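PDB 4MGQ: glycosyl hydrolase family 10 from Prevotella bryantii, which probably hydrolyses internal beta-1,4-xylosidic linkages of xylan as a whole enzyme, of which this chain is a calcium-binding carbohydrate-binding module. Local coordinates for residues Asn30-Asn38 and Gly140-Ile151; Glu42-Thr50 and Ala90-Ala98. All coordinates share one frame; numbering follows the deposited sequence.

Contact 1 (Asn30-Asn38 and Gly140-Ile151)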
loop_
_atom_site.group_PDB
_atom_site.type_symbol
_atom_site.label_atom_id
_atom_site.label_comp_id
_atom_site.label_asym_id
_atom_site.label_seq_id
_atom_site.Cartn_x
_atom_site.Cartn_y
_atom_site.Cartn_z
ATOM N N ASN A 30 14.643 -6.679 6.584
ATOM C CA ASN A 30 13.617 -5.832 5.963
ATOM C C ASN A 30 13.426 -6.097 4.485
ATOM O O ASN A 30 12.303 -6.245 3.990
ATOM C CB ASN A 30 13.988 -4.356 6.115
ATOM C CG ASN A 30 13.436 -3.742 7.357
ATOM O OD1 ASN A 30 12.346 -4.095 7.808
ATOM N ND2 ASN A 30 14.180 -2.799 7.923
ATOM N N TRP A 31 14.546 -6.129 3.780
ATOM C CA TRP A 31 14.521 -6.170 2.335
ATOM C C TRP A 31 14.315 -7.564 1.755
ATOM O O TRP A 31 14.291 -7.714 0.544
ATOM C CB TRP A 31 15.822 -5.562 1.778
ATOM C CG TRP A 31 17.069 -6.271 2.228
ATOM C CD1 TRP A 31 17.563 -7.446 1.739
ATOM C CD2 TRP A 31 17.984 -5.844 3.246
ATOM N NE1 TRP A 31 18.724 -7.781 2.396
ATOM C CE2 TRP A 31 19.003 -6.815 3.325
ATOM C CE3 TRP A 31 18.041 -4.734 4.096
ATOM C CZ2 TRP A 31 20.071 -6.709 4.222
ATOM C CZ3 TRP A 31 19.098 -4.633 4.988
ATOM C CH2 TRP A 31 20.101 -5.613 5.041
ATOM N N ASP A 32 14.143 -8.583 2.596
ATOM C CA ASP A 32 13.961 -9.949 2.097
ATOM C C ASP A 32 12.561 -10.219 1.557
ATOM O O ASP A 32 12.304 -11.268 0.962
ATOM C CB ASP A 32 14.286 -10.973 3.196
ATOM C CG ASP A 32 15.767 -11.002 3.551
ATOM O OD1 ASP A 32 16.587 -10.633 2.686
ATOM O OD2 ASP A 32 16.113 -11.395 4.689
ATOM N N ARG A 33 11.652 -9.273 1.775
ATOM C CA ARG A 33 10.301 -9.381 1.248
ATOM C C ARG A 33 9.827 -7.966 0.994
ATOM O O ARG A 33 9.628 -7.211 1.939
ATOM C CB ARG A 33 9.373 -10.104 2.229
ATOM C CG ARG A 33 7.973 -10.401 1.687
ATOM C CD ARG A 33 7.025 -10.852 2.802
ATOM N NE ARG A 33 7.351 -12.186 3.317
ATOM C CZ ARG A 33 7.685 -12.454 4.579
ATOM N NH1 ARG A 33 7.771 -11.488 5.480
ATOM N NH2 ARG A 33 7.948 -13.704 4.940
ATOM N N GLU A 34 9.698 -7.591 -0.276
ATOM C CA GLU A 34 9.310 -6.224 -0.607
ATOM C C GLU A 34 8.132 -6.186 -1.575
ATOM O O GLU A 34 7.995 -7.032 -2.457
ATOM C CB GLU A 34 10.500 -5.444 -1.193
ATOM C CG GLU A 34 11.637 -5.216 -0.188
ATOM C CD GLU A 34 12.781 -4.345 -0.712
ATOM O OE1 GLU A 34 12.736 -3.885 -1.862
ATOM O OE2 GLU A 34 13.748 -4.123 0.047
ATOM N N LEU A 35 7.294 -5.177 -1.370
ATOM C CA LEU A 35 6.156 -4.866 -2.218
ATOM C C LEU A 35 6.321 -3.439 -2.743
ATOM O O LEU A 35 6.616 -2.520 -1.975
ATOM C CB LEU A 35 4.851 -5.010 -1.430
ATOM C CG LEU A 35 3.565 -4.568 -2.121
ATOM C CD1 LEU A 35 3.218 -5.519 -3.249
ATOM C CD2 LEU A 35 2.422 -4.473 -1.106
ATOM N N TYR A 36 6.118 -3.258 -4.047
ATOM C CA TYR A 36 6.380 -1.982 -4.702
ATOM C C TYR A 36 5.154 -1.384 -5.353
ATOM O O TYR A 36 4.361 -2.101 -5.944
ATOM C CB TYR A 36 7.418 -2.153 -5.794
ATOM C CG TYR A 36 8.748 -2.675 -5.339
ATOM C CD1 TYR A 36 9.288 -2.308 -4.115
ATOM C CD2 TYR A 36 9.463 -3.538 -6.139
ATOM C CE1 TYR A 36 10.530 -2.794 -3.712
ATOM C CE2 TYR A 36 10.684 -4.028 -5.748
ATOM C CZ TYR A 36 11.218 -3.648 -4.545
ATOM O OH TYR A 36 12.444 -4.156 -4.180
ATOM N N VAL A 37 5.044 -0.066 -5.291
ATOM C CA VAL A 37 4.081 0.651 -6.131
ATOM C C VAL A 37 4.729 1.966 -6.563
ATOM O O VAL A 37 5.495 2.567 -5.804
ATOM C CB VAL A 37 2.748 0.884 -5.387
ATOM C CG1 VAL A 37 2.923 1.870 -4.247
ATOM C CG2 VAL A 37 1.659 1.353 -6.366
ATOM N N ASN A 38 4.471 2.384 -7.801
ATOM C CA ASN A 38 5.054 3.618 -8.316
ATOM C C ASN A 38 4.003 4.716 -8.449
ATOM O O ASN A 38 3.016 4.518 -9.154
ATOM C CB ASN A 38 5.704 3.383 -9.685
ATOM C CG ASN A 38 7.059 2.690 -9.596
ATOM O OD1 ASN A 38 7.347 1.967 -8.649
ATOM N ND2 ASN A 38 7.907 2.932 -10.592
ATOM N N GLY A 140 -0.016 -2.876 -11.083
ATOM C CA GLY A 140 0.740 -1.728 -10.623
ATOM C C GLY A 140 1.506 -2.030 -9.349
ATOM O O GLY A 140 2.387 -1.276 -8.947
ATOM N N TRP A 141 1.153 -3.134 -8.710
ATOM C CA TRP A 141 1.827 -3.554 -7.490
ATOM C C TRP A 141 2.769 -4.693 -7.836
ATOM O O TRP A 141 2.339 -5.718 -8.363
ATOM C CB TRP A 141 0.797 -3.957 -6.425
ATOM C CG TRP A 141 -0.020 -2.779 -5.957
ATOM C CD1 TRP A 141 -1.092 -2.200 -6.600
ATOM C CD2 TRP A 141 0.193 -2.011 -4.767
ATOM N NE1 TRP A 141 -1.553 -1.131 -5.873
ATOM C CE2 TRP A 141 -0.785 -0.992 -4.742
ATOM C CE3 TRP A 141 1.116 -2.086 -3.722
ATOM C CZ2 TRP A 141 -0.866 -0.060 -3.708
ATOM C CZ3 TRP A 141 1.034 -1.163 -2.696
ATOM C CH2 TRP A 141 0.042 -0.163 -2.693
ATOM N N THR A 142 4.055 -4.505 -7.565
ATOM C CA THR A 142 5.052 -5.499 -7.960
ATOM C C THR A 142 5.982 -5.923 -6.828
ATOM O O THR A 142 5.920 -5.412 -5.716
ATOM C CB THR A 142 5.934 -4.985 -9.119
ATOM O OG1 THR A 142 6.627 -3.795 -8.721
ATOM C CG2 THR A 142 5.076 -4.690 -10.353
ATOM N N LYS A 143 6.867 -6.857 -7.146
ATOM C CA LYS A 143 7.839 -7.354 -6.187
ATOM C C LYS A 143 9.106 -7.751 -6.939
ATOM O O LYS A 143 9.073 -7.900 -8.158
ATOM C CB LYS A 143 7.276 -8.547 -5.425
ATOM C CG LYS A 143 7.051 -9.759 -6.310
ATOM C CD LYS A 143 6.623 -10.968 -5.519
ATOM C CE LYS A 143 6.480 -12.177 -6.414
ATOM N NZ LYS A 143 7.774 -12.527 -7.069
ATOM N N PRO A 144 10.228 -7.906 -6.224
ATOM C CA PRO A 144 11.379 -8.502 -6.907
ATOM C C PRO A 144 11.019 -9.900 -7.383
ATOM O O PRO A 144 10.306 -10.620 -6.687
ATOM C CB PRO A 144 12.459 -8.533 -5.824
ATOM C CG PRO A 144 12.055 -7.446 -4.855
ATOM C CD PRO A 144 10.548 -7.506 -4.841
ATOM N N SER A 145 11.479 -10.284 -8.569
ATOM C CA SER A 145 11.067 -11.562 -9.139
ATOM C C SER A 145 11.458 -12.747 -8.254
ATOM O O SER A 145 10.777 -13.773 -8.249
ATOM C CB SER A 145 11.655 -11.736 -10.546
ATOM O OG SER A 145 13.070 -11.763 -10.503
ATOM N N TRP A 146 12.534 -12.594 -7.485
ATOM C CA TRP A 146 13.031 -13.694 -6.666
ATOM C C TRP A 146 12.432 -13.745 -5.259
ATOM O O TRP A 146 12.747 -14.649 -4.486
ATOM C CB TRP A 146 14.560 -13.627 -6.577
ATOM C CG TRP A 146 15.088 -12.377 -5.948
ATOM C CD1 TRP A 146 15.418 -12.198 -4.636
ATOM C CD2 TRP A 146 15.367 -11.133 -6.604
ATOM N NE1 TRP A 146 15.878 -10.922 -4.433
ATOM C CE2 TRP A 146 15.855 -10.246 -5.625
ATOM C CE3 TRP A 146 15.246 -10.681 -7.923
ATOM C CZ2 TRP A 146 16.222 -8.933 -5.921
ATOM C CZ3 TRP A 146 15.613 -9.376 -8.215
ATOM C CH2 TRP A 146 16.095 -8.518 -7.219
ATOM N N HIS A 147 11.565 -12.790 -4.923
ATOM C CA HIS A 147 10.827 -12.880 -3.669
ATOM C C HIS A 147 9.661 -13.833 -3.850
ATOM O O HIS A 147 8.786 -13.603 -4.681
ATOM C CB HIS A 147 10.337 -11.509 -3.214
ATOM C CG HIS A 147 11.424 -10.638 -2.678
ATOM N ND1 HIS A 147 11.174 -9.460 -2.011
ATOM C CD2 HIS A 147 12.772 -10.776 -2.713
ATOM C CE1 HIS A 147 12.321 -8.912 -1.647
ATOM N NE2 HIS A 147 13.303 -9.692 -2.063
ATOM N N GLU A 148 9.658 -14.912 -3.078
ATOM C CA GLU A 148 8.707 -15.992 -3.294
ATOM C C GLU A 148 7.447 -15.816 -2.451
ATOM O O GLU A 148 7.290 -16.437 -1.398
ATOM C CB GLU A 148 9.364 -17.342 -2.992
ATOM C CG GLU A 148 10.563 -17.638 -3.883
ATOM C CD GLU A 148 11.345 -18.868 -3.439
ATOM O OE1 GLU A 148 10.740 -19.776 -2.829
ATOM O OE2 GLU A 148 12.567 -18.924 -3.704
ATOM N N TYR A 149 6.560 -14.945 -2.918
ATOM C CA TYR A 149 5.236 -14.805 -2.331
ATOM C C TYR A 149 4.290 -14.377 -3.446
ATOM O O TYR A 149 4.749 -14.011 -4.527
ATOM C CB TYR A 149 5.244 -13.804 -1.175
ATOM C CG TYR A 149 5.387 -12.336 -1.548
ATOM C CD1 TYR A 149 4.261 -11.564 -1.832
ATOM C CD2 TYR A 149 6.628 -11.714 -1.578
ATOM C CE1 TYR A 149 4.367 -10.220 -2.154
ATOM C CE2 TYR A 149 6.748 -10.350 -1.900
ATOM C CZ TYR A 149 5.597 -9.618 -2.188
ATOM O OH TYR A 149 5.671 -8.281 -2.496
ATOM N N GLU A 150 2.986 -14.429 -3.191
ATOM C CA GLU A 150 2.002 -14.037 -4.195
ATOM C C GLU A 150 1.287 -12.747 -3.826
ATOM O O GLU A 150 0.827 -12.594 -2.704
ATOM C CB GLU A 150 0.949 -15.122 -4.374
ATOM C CG GLU A 150 1.473 -16.530 -4.497
ATOM C CD GLU A 150 0.343 -17.534 -4.383
ATOM O OE1 GLU A 150 0.450 -18.469 -3.557
ATOM O OE2 GLU A 150 -0.663 -17.366 -5.110
ATOM N N ILE A 151 1.188 -11.836 -4.786
ATOM C CA ILE A 151 0.341 -10.660 -4.652
ATOM C C ILE A 151 -1.044 -11.022 -5.174
ATOM O O ILE A 151 -1.194 -11.349 -6.351
ATOM C CB ILE A 151 0.901 -9.469 -5.434
ATOM C CG1 ILE A 151 2.325 -9.156 -4.973
ATOM C CG2 ILE A 151 -0.012 -8.254 -5.297
ATOM C CD1 ILE A 151 3.042 -8.135 -5.839
HETATM O O HOH W 1 3.147 1.006 -9.976
#
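Val37 packs over one face of the Trp141 indole, the two side chains running alongside each other, at the dense end of the contact. Its CB sits 3.7 Å from the centroid of the Trp141 six-membered ring and 7° off the ring normal, a CH-pi contact; with chi1 at 68°, CG2 stands anti to the backbone N, which sets that methyl over the ring near CE2. Beside it, Leu35 brings CD2 to within 3.8 Å of Trp141 CE3 and turns CD1 toward Ile151 CD1. The backbones form an antiparallel hydrogen-bonded pair, Tyr36 N to Thr142 O at 2.7 Å and Thr142 N to Tyr36 O at 2.9 Å.

Where segment 140-151 leaves its short strand after Thr142, its side chains take over the bonding to Glu34, at the start of strand 34-37. The hydroxyl of Tyr149 donates to Glu34 O (2.6 Å) from above the carbonyl plane, and the His147 ring accepts Glu34 N at ND1 (2.9 Å), close to the ring plane. That imidazole is held between Asp32 O over one face and Pro144 CG over the other.

The sheet face bearing Tyr36 and Thr142 is more open. Thr142 OG1 lies at the edge of the Tyr36 ring, 3.8 Å from Tyr36 CD2, and Pro144 CD touches Tyr36 CE2. At the strand end, a water links Asn38 N to Gly140 O.

Strand 34-37 runs between strand 141-142, at the border of its antiparallel sheet, and strand 99-105, whose Arg103 forms a salt bridge with Glu34. This sheet faces another across the beta-sandwich of the carbohydrate-binding module; Leu35 and Trp141 point into the interior, against strands 17-24 and 111-121, and Trp141 NE1 is hydrogen-bonded to Asn131 O.

Contact 2 (Glu42-Thr50 and Ala90-Ala98); sequences ELQSGKTYT and AQAFEAKSA
Phe93 and Tyr49 project from the same face of an antiparallel strand pair, and Leu43 reaches both of their rings. Leu43 CD1 meets the edge of the Phe93 ring at CZ (3.9 Å), the two side chains crossing at about a right angle, whereas its other methyl, CD2, lies over a face of the Tyr49 ring, offset toward the rim. A chi1 of 69° sets Phe93 CG between its own backbone N and carbonyl carbon and swings the ring across to Tyr49, so that CE1 comes 3.9 Å from Tyr49 CB. Ala95 CB approaches Tyr49 CE1 obliquely. The phenol oxygen of Tyr49 accepts Gln44 N at 2.8 Å, pinning the ring to the loop ahead of its strand.

These side chains belong to the core of a beta-sandwich, the fold of this carbohydrate-binding module: Leu43, Tyr49 and Phe93 all touch Leu120 of strand 111-121. Tyr49 and Phe93 also form the hydrogen-bonded pair of the strands. Beyond it, Gly46 N bonds to Ala95 O (2.8 Å) from the type II turn Gln44-Lys47.

On the reverse face, Thr48 and Glu94 cross at about a right angle, Thr48 OG1 lying 3.7 Å from Glu94 CB. The extended Glu94 side chain carries OE2 to Gly46 CA (3.3 Å) and OE1 to Lys96 NZ, a salt bridge whose hydrogen bond is weak.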
loop_
_atom_site.group_PDB
_atom_site.type_symbol
_atom_site.label_atom_id
_atom_site.label_comp_id
_atom_site.label_asym_id
_atom_site.label_seq_id
_atom_site.Cartn_x
_atom_site.Cartn_y
_atom_site.Cartn_z
ATOM N N GLU A 42 6.153 11.412 -10.519
ATOM C CA GLU A 42 7.329 11.369 -9.657
ATOM C C GLU A 42 7.217 12.370 -8.505
ATOM O O GLU A 42 6.768 13.502 -8.699
ATOM C CB GLU A 42 8.583 11.644 -10.489
ATOM C CG GLU A 42 9.877 11.642 -9.712
ATOM C CD GLU A 42 11.074 11.745 -10.641
ATOM O OE1 GLU A 42 11.374 12.870 -11.094
ATOM O OE2 GLU A 42 11.688 10.697 -10.929
ATOM N N LEU A 43 7.595 11.950 -7.297
ATOM C CA LEU A 43 7.547 12.853 -6.154
ATOM C C LEU A 43 8.649 13.905 -6.279
ATOM O O LEU A 43 9.757 13.603 -6.729
ATOM C CB LEU A 43 7.684 12.080 -4.839
ATOM C CG LEU A 43 6.818 10.822 -4.716
ATOM C CD1 LEU A 43 6.871 10.269 -3.295
ATOM C CD2 LEU A 43 5.364 11.072 -5.143
ATOM N N GLN A 44 8.322 15.142 -5.909
ATOM C CA GLN A 44 9.234 16.271 -6.067
ATOM C C GLN A 44 9.836 16.727 -4.750
ATOM O O GLN A 44 9.141 16.868 -3.741
ATOM C CB GLN A 44 8.511 17.450 -6.724
ATOM C CG GLN A 44 7.861 17.104 -8.051
ATOM C CD GLN A 44 6.936 18.207 -8.537
ATOM O OE1 GLN A 44 5.735 17.991 -8.732
ATOM N NE2 GLN A 44 7.492 19.401 -8.729
ATOM N N SER A 45 11.140 16.983 -4.780
ATOM C CA SER A 45 11.849 17.456 -3.609
ATOM C C SER A 45 11.192 18.713 -3.035
ATOM O O SER A 45 10.852 19.649 -3.773
ATOM C CB SER A 45 13.318 17.721 -3.958
ATOM O OG SER A 45 14.052 18.049 -2.796
ATOM N N GLY A 46 10.996 18.720 -1.721
ATOM C CA GLY A 46 10.398 19.858 -1.041
ATOM C C GLY A 46 8.885 19.818 -0.896
ATOM O O GLY A 46 8.311 20.639 -0.189
ATOM N N LYS A 47 8.234 18.873 -1.568
ATOM C CA LYS A 47 6.780 18.747 -1.482
ATOM C C LYS A 47 6.408 17.673 -0.471
ATOM O O LYS A 47 7.105 16.664 -0.350
ATOM C CB LYS A 47 6.171 18.410 -2.850
ATOM C CG LYS A 47 6.160 19.571 -3.848
ATOM C CD LYS A 47 5.360 19.202 -5.091
ATOM C CE LYS A 47 5.142 20.407 -6.004
ATOM N NZ LYS A 47 4.243 20.040 -7.138
ATOM N N THR A 48 5.315 17.893 0.251
ATOM C CA THR A 48 4.837 16.898 1.204
ATOM C C THR A 48 3.719 16.051 0.613
ATOM O O THR A 48 2.775 16.569 0.011
ATOM C CB THR A 48 4.364 17.555 2.500
ATOM O OG1 THR A 48 5.501 18.129 3.157
ATOM C CG2 THR A 48 3.729 16.533 3.437
ATOM N N TYR A 49 3.845 14.742 0.796
ATOM C CA TYR A 49 2.909 13.769 0.251
ATOM C C TYR A 49 2.280 13.002 1.395
ATOM O O TYR A 49 2.920 12.767 2.414
ATOM C CB TYR A 49 3.620 12.816 -0.715
ATOM C CG TYR A 49 4.170 13.546 -1.907
ATOM C CD1 TYR A 49 5.405 14.173 -1.847
ATOM C CD2 TYR A 49 3.433 13.638 -3.081
ATOM C CE1 TYR A 49 5.908 14.872 -2.945
ATOM C CE2 TYR A 49 3.924 14.323 -4.182
ATOM C CZ TYR A 49 5.155 14.947 -4.096
ATOM O OH TYR A 49 5.641 15.642 -5.175
ATOM N N THR A 50 1.022 12.618 1.229
ATOM C CA THR A 50 0.308 11.926 2.299
ATOM C C THR A 50 -0.149 10.558 1.828
ATOM O O THR A 50 -0.905 10.439 0.859
ATOM C CB THR A 50 -0.908 12.743 2.785
ATOM O OG1 THR A 50 -0.463 14.002 3.300
ATOM C CG2 THR A 50 -1.666 11.999 3.881
ATOM N N ALA A 90 -3.007 7.566 7.830
ATOM C CA ALA A 90 -2.704 8.782 7.088
ATOM C C ALA A 90 -1.358 9.300 7.560
ATOM O O ALA A 90 -1.229 9.770 8.694
ATOM C CB ALA A 90 -3.792 9.839 7.277
ATOM N N GLN A 91 -0.349 9.192 6.703
ATOM C CA GLN A 91 1.002 9.592 7.084
ATOM C C GLN A 91 1.608 10.511 6.039
ATOM O O GLN A 91 1.766 10.126 4.884
ATOM C CB GLN A 91 1.911 8.370 7.278
ATOM C CG GLN A 91 1.545 7.471 8.451
ATOM C CD GLN A 91 1.714 8.155 9.800
ATOM O OE1 GLN A 91 2.507 9.088 9.950
ATOM N NE2 GLN A 91 0.954 7.695 10.789
ATOM N N ALA A 92 1.968 11.715 6.466
ATOM C CA ALA A 92 2.583 12.691 5.580
ATOM C C ALA A 92 4.098 12.647 5.707
ATOM O O ALA A 92 4.635 12.309 6.765
ATOM C CB ALA A 92 2.070 14.081 5.886
ATOM N N PHE A 93 4.782 13.002 4.629
ATOM C CA PHE A 93 6.242 13.078 4.636
ATOM C C PHE A 93 6.694 14.000 3.506
ATOM O O PHE A 93 6.076 14.025 2.439
ATOM C CB PHE A 93 6.861 11.680 4.474
ATOM C CG PHE A 93 6.656 11.088 3.103
ATOM C CD1 PHE A 93 5.433 10.520 2.749
ATOM C CD2 PHE A 93 7.665 11.139 2.156
ATOM C CE1 PHE A 93 5.229 9.999 1.479
ATOM C CE2 PHE A 93 7.464 10.619 0.890
ATOM C CZ PHE A 93 6.247 10.045 0.553
ATOM N N GLU A 94 7.762 14.758 3.739
ATOM C CA GLU A 94 8.334 15.606 2.701
ATOM C C GLU A 94 9.381 14.853 1.891
ATOM O O GLU A 94 10.308 14.271 2.456
ATOM C CB GLU A 94 8.965 16.858 3.315
ATOM C CG GLU A 94 9.629 17.763 2.294
ATOM C CD GLU A 94 10.462 18.871 2.928
ATOM O OE1 GLU A 94 10.389 19.060 4.158
ATOM O OE2 GLU A 94 11.202 19.547 2.190
ATOM N N ALA A 95 9.224 14.850 0.574
ATOM C CA ALA A 95 10.235 14.286 -0.306
ATOM C C ALA A 95 11.497 15.129 -0.209
ATOM O O ALA A 95 11.423 16.355 -0.236
ATOM C CB ALA A 95 9.732 14.236 -1.739
ATOM N N LYS A 96 12.653 14.482 -0.090
ATOM C CA LYS A 96 13.912 15.215 -0.002
ATOM C C LYS A 96 14.709 15.116 -1.303
ATOM O O LYS A 96 15.827 15.625 -1.394
ATOM C CB LYS A 96 14.761 14.698 1.166
ATOM C CG LYS A 96 14.059 14.719 2.512
ATOM C CD LYS A 96 13.692 16.128 2.956
ATOM C CE LYS A 96 13.138 16.105 4.381
ATOM N NZ LYS A 96 12.671 17.439 4.840
ATOM N N SER A 97 14.127 14.449 -2.295
ATOM C CA SER A 97 14.732 14.265 -3.609
ATOM C C SER A 97 13.637 13.801 -4.549
ATOM O O SER A 97 12.497 13.625 -4.125
ATOM C CB SER A 97 15.873 13.245 -3.571
ATOM O OG SER A 97 15.384 11.935 -3.320
ATOM N N ALA A 98 13.965 13.607 -5.820
ATOM C CA ALA A 98 12.994 13.048 -6.753
ATOM C C ALA A 98 12.823 11.557 -6.481
ATOM O O ALA A 98 13.784 10.796 -6.562
ATOM C CB ALA A 98 13.432 13.281 -8.190
HETATM O O HOH W 2 13.358 9.234 -9.002
#

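How the contacts relate
Contacts 1 and 2 lie on different sheets of the beta-sandwich, their centres about 22 Å apart. Contact 1 joins strands 34-37 and 141-142 at one border of its sheet; contact 2 joins strand 48-57 to 87-94, the outer strand of the other. Along the chain, 30-38 is followed closely by 42-50, then 90-98 and finally 140-151. The short link after strand 34-37 therefore carries the chain from one sheet to the other. Strand 111-121 packs against both contacts and also supplies the calcium ligand Asp116; the Trp141 side chain of contact 1 is about 11 Å from the calcium ion, whereas contact 2 lies away from the metal site.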